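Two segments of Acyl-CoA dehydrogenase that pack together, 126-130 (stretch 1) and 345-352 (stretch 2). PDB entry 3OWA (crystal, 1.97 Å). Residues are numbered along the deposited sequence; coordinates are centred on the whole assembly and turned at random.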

# COMPACT_ATOMS: atom_id res chain seq x y z
N ILE A 126 -12.05 -22.10 -25.04
CA ILE A 126 -12.14 -23.07 -26.14
C ILE A 126 -11.82 -24.47 -25.62
O ILE A 126 -12.50 -25.44 -25.95
CB ILE A 126 -11.25 -22.67 -27.35
CG1 ILE A 126 -11.72 -21.31 -27.91
CG2 ILE A 126 -11.30 -23.75 -28.46
CD1 ILE A 126 -10.81 -20.72 -29.02
N VAL A 127 -10.77 -24.57 -24.81
CA VAL A 127 -10.44 -25.84 -24.16
C VAL A 127 -11.63 -26.43 -23.38
O VAL A 127 -11.95 -27.61 -23.51
CB VAL A 127 -9.19 -25.72 -23.21
CG1 VAL A 127 -8.94 -27.06 -22.47
CG2 VAL A 127 -7.93 -25.30 -24.00
N LEU A 128 -12.29 -25.60 -22.59
CA LEU A 128 -13.31 -26.07 -21.67
C LEU A 128 -14.70 -26.09 -22.27
O LEU A 128 -15.51 -26.94 -21.89
CB LEU A 128 -13.32 -25.24 -20.39
CG LEU A 128 -11.99 -25.27 -19.62
CD1 LEU A 128 -12.09 -24.43 -18.37
CD2 LEU A 128 -11.57 -26.68 -19.25
N PHE A 129 -15.00 -25.17 -23.18
CA PHE A 129 -16.37 -25.04 -23.68
C PHE A 129 -16.49 -25.10 -25.19
O PHE A 129 -17.58 -24.97 -25.71
CB PHE A 129 -17.01 -23.77 -23.13
CG PHE A 129 -17.05 -23.74 -21.63
CD1 PHE A 129 -17.96 -24.55 -20.93
CD2 PHE A 129 -16.16 -22.96 -20.91
CE1 PHE A 129 -18.00 -24.55 -19.55
CE2 PHE A 129 -16.20 -22.95 -19.53
CZ PHE A 129 -17.12 -23.76 -18.84
N GLY A 130 -15.39 -25.30 -25.89
CA GLY A 130 -15.46 -25.42 -27.36
C GLY A 130 -16.07 -26.76 -27.77
O GLY A 130 -15.90 -27.76 -27.06
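Stretch 2, residues 345-352: KDGKAVAA

Where one chain segment packs against another at a break between helices, a glycine often lets the backbones close in, and this pair is a compact example. Stretch 1 is the end of a helix, residues 126-129, with Gly130 the first to leave helical angles; Gly130 N hydrogen-bonds back to Ile126 O at 2.9 Å. Stretch 2 ends one helix at Asp346, turns at Gly347 (phi 97°, psi -26°), and starts another at Lys348. Gly347 is the N-cap residue of this second helix, whose first turn is held by Ala351 N to Gly347 O at 3.0 Å, while Asp346 OD1 accepts from Lys348 N at 2.8 Å.

The backbones meet at this turn: the CA atoms of Leu128 and Gly347 lie 4.2 Å apart, and Leu128 O is 3.6 Å from Gly347 C. A CB on Gly347 would clash with Val127 O and Leu128 O, and its backbone angles alone already call for glycine. No direct hydrogen bond joins the stretches; instead a water donates to Val127 O and Lys345 O, each at 2.9 Å.

Beyond the turn the contact becomes apolar. Val350 and Ala351 point toward stretch 1, where Leu128 reaches both, CD2 to Val350 CB at 3.8 Å and CD1 to Ala351 CB at 4.1 Å. Phe129 CZ approaches Ala351 CB obliquely at 3.9 Å.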

# COMPACT_ATOMS: atom_id res chain seq x y z
N LYS A 345 -11.12 -34.73 -22.02
CA LYS A 345 -11.20 -34.29 -23.42
C LYS A 345 -12.37 -33.33 -23.67
O LYS A 345 -12.19 -32.32 -24.35
CB LYS A 345 -11.34 -35.50 -24.34
CG LYS A 345 -10.84 -35.21 -25.79
CD LYS A 345 -11.34 -36.34 -26.76
CE LYS A 345 -12.82 -36.65 -26.48
NZ LYS A 345 -13.47 -37.23 -27.68
N ASP A 346 -13.54 -33.67 -23.13
CA ASP A 346 -14.72 -32.81 -23.29
C ASP A 346 -14.56 -31.47 -22.58
O ASP A 346 -14.95 -30.44 -23.15
CB ASP A 346 -16.02 -33.50 -22.83
CG ASP A 346 -17.19 -32.51 -22.69
OD1 ASP A 346 -16.99 -31.39 -22.15
OD2 ASP A 346 -18.32 -32.83 -23.13
N GLY A 347 -14.03 -31.45 -21.36
CA GLY A 347 -13.71 -30.18 -20.69
C GLY A 347 -14.75 -29.66 -19.72
O GLY A 347 -14.42 -28.94 -18.79
N LYS A 348 -16.01 -30.04 -19.91
CA LYS A 348 -17.05 -29.70 -18.95
C LYS A 348 -16.70 -30.20 -17.53
O LYS A 348 -16.87 -29.47 -16.55
CB LYS A 348 -18.39 -30.26 -19.39
CG LYS A 348 -19.58 -29.55 -18.79
CD LYS A 348 -20.87 -30.30 -19.12
CE LYS A 348 -21.95 -29.94 -18.10
NZ LYS A 348 -21.66 -30.54 -16.76
N ALA A 349 -16.19 -31.43 -17.44
CA ALA A 349 -15.80 -31.98 -16.14
C ALA A 349 -14.55 -31.32 -15.54
O ALA A 349 -14.44 -31.24 -14.32
CB ALA A 349 -15.65 -33.51 -16.20
N VAL A 350 -13.61 -30.88 -16.38
CA VAL A 350 -12.44 -30.12 -15.92
C VAL A 350 -12.92 -28.81 -15.27
O VAL A 350 -12.55 -28.50 -14.15
CB VAL A 350 -11.40 -29.81 -17.06
CG1 VAL A 350 -10.11 -29.22 -16.49
CG2 VAL A 350 -11.10 -31.06 -17.90
N ALA A 351 -13.79 -28.09 -15.97
CA ALA A 351 -14.37 -26.85 -15.43
C ALA A 351 -15.07 -27.05 -14.07
O ALA A 351 -14.84 -26.27 -13.14
CB ALA A 351 -15.32 -26.20 -16.46
N ALA A 352 -15.89 -28.10 -13.95
CA ALA A 352 -16.55 -28.42 -12.68
C ALA A 352 -15.57 -28.83 -11.58
O ALA A 352 -15.80 -28.57 -10.43
CB ALA A 352 -17.62 -29.49 -12.88
O HOH W 1 -10.44 -30.10 -23.83